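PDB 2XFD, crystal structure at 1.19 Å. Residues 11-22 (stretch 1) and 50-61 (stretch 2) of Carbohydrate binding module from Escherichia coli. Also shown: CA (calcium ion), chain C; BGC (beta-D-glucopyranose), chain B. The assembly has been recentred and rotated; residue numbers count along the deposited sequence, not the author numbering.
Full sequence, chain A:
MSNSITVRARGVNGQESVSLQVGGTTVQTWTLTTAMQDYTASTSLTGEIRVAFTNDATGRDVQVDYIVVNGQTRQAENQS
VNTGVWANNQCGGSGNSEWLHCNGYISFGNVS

Stretch 1 11-22: GVNGQESVSLQV
Stretch 2 50-61: RVAFTNDATGRD

Strands 17-22 and 50-53 run antiparallel (157° between their directions, axes 4.6 Å apart at closest), both extended (Ser-19 at -122/131, Ala-52 at -113/135), with Val-18 facing Phe-53 (CA to CA 4.5 Å), Ser-19 facing Ala-52 (CA to CA 5.1 Å), Leu-20 facing Val-51 (CA to CA 4.8 Å) and Gln-21 facing Arg-50 (CA to CA 5.0 Å). Ser-19/Ala-52 and Gln-21/Arg-50 are the hydrogen-bonded pairs, each closing a two-bond ring: Ser-19 N to Ala-52 O is 2.8 Å and Ala-52 N to Ser-19 O 2.9 Å; Gln-21 N to Arg-50 O and Arg-50 N to Gln-21 O are both 2.9 Å. Thr-54 N continues the ladder to Ser-17 O at 3.2 Å. Between these rungs Val-18 CA lies 3.0 Å from Ala-52 O, a CA-H...O contact.

Val-18 (m), Leu-20 (t, chi2 p), Val-51 (t) and Phe-53 (t) share one buried apolar face; Val-18 CB lies 4.3 Å from Val-51 CG1. The other face, carrying Ser-19, Gln-21 (m, t), Arg-50 (m, t, t) and Ala-52, is bridged by water. One water is hydrogen-bonded to Ser-17 OG (t), Ser-19 OG (m) and Thr-54 OG1 (p), each at 2.7 Å. Another donates to Gln-21 OE1 (2.8 Å) and accepts from Arg-50 NH2 (2.9 Å).

Where the strand pairing ends, side chains take over from backbone partners. Asn-55 (-126/40; p, chi2 -23°) uses both ends of its amide: OD1 accepts from Ser-17 N at 2.8 Å and ND2 donates to Gln-15 O at 2.9 Å. Gln-15 (m, t) returns OE1 to extended Arg-60 (m, t, t), accepting from Arg-60 NE at 3.0 Å and Arg-60 NH2 at 3.1 Å; Arg-60 NH1 is spent on Asn-55 O (2.9 Å).

Glu-16 (m, chi2 p) curls back into its own loop. Its OE2 accepts from Val-12 N and Asn-13 N, both at 2.9 Å, and across the interface from Asp-61 N at 3.1 Å, while Glu-16 OE1 takes Gly-14 N (2.8 Å). Asn-13 OD1 (chi1 p) accepts from Gln-15 N at 3.0 Å. Val-12 N also reaches Asp-61 O at 3.0 Å.

A type II turn spans Ala-57 to Arg-60, with Gly-59 at 82/-4 and Arg-60 N bonded to Ala-57 O (3.1 Å). Arg-60 O binds calcium (2.4 Å to CA), as do Asp-56 (t) OD1 (2.4 Å to CA) and Asp-61 (m) OD2 (2.3 Å to CA). Glucose O2 and O3, a water that also donates to Ala-57 O, and one atom from elsewhere in the structure complete the shell, as befits a carbohydrate binding module.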

# COMPACT_ATOMS: atom_id res chain seq x y z
N GLY A 11 -7.81 -5.98 3.34
CA GLY A 11 -8.96 -5.11 3.23
C GLY A 11 -9.87 -5.29 4.45
O GLY A 11 -9.66 -6.17 5.27
N VAL A 12 -10.87 -4.42 4.50
CA VAL A 12 -11.90 -4.55 5.51
C VAL A 12 -13.11 -5.36 5.04
O VAL A 12 -13.70 -6.06 5.84
CB VAL A 12 -12.29 -3.20 6.08
CG1 VAL A 12 -11.16 -2.46 6.67
CG2 VAL A 12 -12.97 -2.44 5.28
N ASN A 13 -13.45 -5.31 3.76
CA ASN A 13 -14.56 -6.14 3.30
C ASN A 13 -14.20 -7.20 2.27
O ASN A 13 -15.06 -8.03 1.99
CB ASN A 13 -15.78 -5.31 2.84
CG ASN A 13 -15.66 -4.78 1.45
OD1 ASN A 13 -14.66 -4.91 0.73
ND2 ASN A 13 -16.74 -4.14 1.03
N GLY A 14 -12.98 -7.26 1.79
CA GLY A 14 -12.56 -8.29 0.89
C GLY A 14 -12.74 -8.03 -0.59
O GLY A 14 -12.51 -8.93 -1.41
N GLN A 15 -13.16 -6.82 -0.95
CA GLN A 15 -13.29 -6.41 -2.30
C GLN A 15 -12.18 -5.42 -2.73
O GLN A 15 -12.10 -5.03 -3.89
CB GLN A 15 -14.62 -5.73 -2.54
CG GLN A 15 -15.80 -6.58 -2.28
CD GLN A 15 -17.11 -5.76 -2.18
OE1 GLN A 15 -17.13 -4.48 -2.17
NE2 GLN A 15 -18.17 -6.48 -1.90
N GLU A 16 -11.33 -5.00 -1.78
CA GLU A 16 -10.37 -3.99 -2.03
C GLU A 16 -9.29 -4.46 -2.99
O GLU A 16 -8.80 -5.59 -2.93
CB GLU A 16 -9.73 -3.50 -0.73
CG GLU A 16 -10.72 -2.89 0.23
CD GLU A 16 -11.46 -3.83 1.16
OE1 GLU A 16 -11.36 -5.08 1.00
OE2 GLU A 16 -12.15 -3.29 2.11
N SER A 17 -8.86 -3.52 -3.87
CA SER A 17 -7.78 -3.72 -4.82
C SER A 17 -6.61 -2.82 -4.51
O SER A 17 -6.78 -1.61 -4.29
CB SER A 17 -8.23 -3.49 -6.25
OG SER A 17 -7.21 -3.81 -7.18
N VAL A 18 -5.41 -3.37 -4.48
CA VAL A 18 -4.20 -2.60 -4.36
C VAL A 18 -3.27 -2.89 -5.52
O VAL A 18 -3.24 -3.99 -6.11
CB VAL A 18 -3.46 -2.83 -3.04
CG1 VAL A 18 -4.30 -2.32 -1.90
CG2 VAL A 18 -3.02 -4.27 -2.87
N SER A 19 -2.46 -1.91 -5.81
CA SER A 19 -1.39 -1.99 -6.82
C SER A 19 -0.05 -1.68 -6.18
O SER A 19 0.11 -0.68 -5.51
CB SER A 19 -1.68 -0.96 -7.91
OG SER A 19 -2.85 -1.30 -8.63
N LEU A 20 0.90 -2.55 -6.47
CA LEU A 20 2.31 -2.27 -6.18
C LEU A 20 2.88 -1.51 -7.38
O LEU A 20 2.82 -2.04 -8.50
CB LEU A 20 3.07 -3.60 -6.00
CG LEU A 20 4.55 -3.43 -5.81
CD1 LEU A 20 4.96 -2.67 -4.58
CD2 LEU A 20 5.20 -4.81 -5.81
N GLN A 21 3.39 -0.33 -7.14
CA GLN A 21 3.93 0.53 -8.19
C GLN A 21 5.39 0.84 -7.93
O GLN A 21 5.77 1.01 -6.76
CB GLN A 21 3.13 1.83 -8.24
CG GLN A 21 1.65 1.63 -8.45
CD GLN A 21 0.89 2.95 -8.34
OE1 GLN A 21 1.13 3.77 -7.47
NE2 GLN A 21 -0.07 3.09 -9.17
N VAL A 22 6.18 0.95 -8.96
CA VAL A 22 7.55 1.35 -8.83
C VAL A 22 7.81 2.43 -9.90
O VAL A 22 7.61 2.16 -11.11
CB VAL A 22 8.53 0.20 -8.95
CG1 VAL A 22 9.95 0.72 -8.84
CG2 VAL A 22 8.28 -0.81 -7.87
N ARG A 50 5.37 2.47 -4.30
CA ARG A 50 4.10 2.83 -3.70
C ARG A 50 3.20 1.62 -3.62
O ARG A 50 3.22 0.74 -4.49
CB ARG A 50 3.42 3.92 -4.53
CG ARG A 50 4.18 5.22 -4.59
CD ARG A 50 3.56 6.20 -5.54
NE ARG A 50 4.37 7.40 -5.53
CZ ARG A 50 4.17 8.43 -6.35
NH1 ARG A 50 5.03 9.44 -6.35
NH2 ARG A 50 3.13 8.45 -7.14
N VAL A 51 2.38 1.56 -2.57
CA VAL A 51 1.25 0.64 -2.50
C VAL A 51 0.01 1.50 -2.54
O VAL A 51 -0.20 2.36 -1.68
CB VAL A 51 1.26 -0.22 -1.26
CG1 VAL A 51 0.03 -1.06 -1.19
CG2 VAL A 51 2.52 -1.07 -1.22
N ALA A 52 -0.78 1.33 -3.62
CA ALA A 52 -1.93 2.18 -3.90
C ALA A 52 -3.21 1.42 -3.79
O ALA A 52 -3.36 0.33 -4.32
CB ALA A 52 -1.85 2.74 -5.31
N PHE A 53 -4.19 2.02 -3.14
CA PHE A 53 -5.58 1.53 -3.06
C PHE A 53 -6.34 2.27 -4.16
O PHE A 53 -6.27 3.49 -4.23
CB PHE A 53 -6.14 1.88 -1.68
CG PHE A 53 -7.61 1.62 -1.42
CD1 PHE A 53 -8.32 0.53 -1.95
CD2 PHE A 53 -8.25 2.43 -0.52
CE1 PHE A 53 -9.64 0.30 -1.61
CE2 PHE A 53 -9.56 2.20 -0.16
CZ PHE A 53 -10.26 1.13 -0.68
N THR A 54 -7.05 1.54 -5.02
CA THR A 54 -7.57 2.11 -6.26
C THR A 54 -9.08 1.99 -6.42
O THR A 54 -9.58 2.60 -7.36
CB THR A 54 -6.89 1.44 -7.45
OG1 THR A 54 -7.22 0.06 -7.48
CG2 THR A 54 -5.38 1.60 -7.43
N ASN A 55 -9.80 1.24 -5.59
CA ASN A 55 -11.22 1.02 -5.78
C ASN A 55 -12.05 1.35 -4.56
O ASN A 55 -12.99 0.62 -4.22
CB ASN A 55 -11.49 -0.39 -6.34
CG ASN A 55 -11.24 -1.46 -5.34
OD1 ASN A 55 -10.48 -1.24 -4.37
ND2 ASN A 55 -11.83 -2.64 -5.52
N ASP A 56 -11.71 2.42 -3.89
CA ASP A 56 -12.47 2.87 -2.74
C ASP A 56 -13.96 2.97 -3.11
O ASP A 56 -14.33 3.39 -4.22
CB ASP A 56 -11.95 4.22 -2.26
CG ASP A 56 -12.54 4.64 -0.98
OD1 ASP A 56 -12.85 3.79 -0.13
OD2 ASP A 56 -12.66 5.88 -0.78
N ALA A 57 -14.78 2.67 -2.12
CA ALA A 57 -16.24 2.67 -2.19
C ALA A 57 -16.70 2.50 -0.79
O ALA A 57 -15.96 2.21 0.15
CB ALA A 57 -16.76 1.60 -3.03
N THR A 58 -18.03 2.57 -0.63
CA THR A 58 -18.65 2.26 0.63
C THR A 58 -18.15 0.93 1.18
O THR A 58 -18.18 -0.07 0.48
CB THR A 58 -20.20 2.19 0.43
OG1 THR A 58 -20.59 3.46 0.01
CG2 THR A 58 -20.88 1.76 1.75
N GLY A 59 -17.74 0.89 2.44
CA GLY A 59 -17.35 -0.35 3.12
C GLY A 59 -15.95 -0.83 2.84
O GLY A 59 -15.55 -1.85 3.42
N ARG A 60 -15.21 -0.15 1.96
CA ARG A 60 -13.89 -0.59 1.55
C ARG A 60 -12.78 0.33 2.08
O ARG A 60 -12.85 1.55 1.91
CB ARG A 60 -13.76 -0.57 0.05
CG ARG A 60 -14.71 -1.49 -0.72
CD ARG A 60 -14.44 -1.43 -2.19
NE ARG A 60 -15.43 -2.19 -2.95
CZ ARG A 60 -15.64 -2.12 -4.24
NH1 ARG A 60 -14.99 -1.27 -4.99
NH2 ARG A 60 -16.58 -2.87 -4.77
N ASP A 61 -11.79 -0.27 2.72
CA ASP A 61 -10.60 0.40 3.25
C ASP A 61 -9.47 -0.64 3.26
O ASP A 61 -9.73 -1.85 3.32
CB ASP A 61 -10.83 0.87 4.72
CG ASP A 61 -11.87 1.93 4.87
OD1 ASP A 61 -12.73 1.76 5.79
OD2 ASP A 61 -11.82 2.93 4.15
CA CA C . -12.88 3.88 2.30
C2 BGC B . -14.01 6.74 3.76
C3 BGC B . -13.57 7.14 2.37
C4 BGC B . -14.35 8.37 1.86
C5 BGC B . -14.20 9.48 2.89
C6 BGC B . -14.89 10.82 2.59
C1 BGC B . -13.97 7.91 4.70
O2 BGC B . -13.19 5.61 4.15
O3 BGC B . -13.81 6.03 1.50
O4 BGC B . -13.82 8.84 0.65
O5 BGC B . -14.67 9.01 4.12
O6 BGC B . -16.27 10.55 2.50
O HOH W 1 -5.41 -1.85 -7.84
O HOH W 2 1.01 6.55 -7.79
O HOH W 3 -15.21 3.42 2.58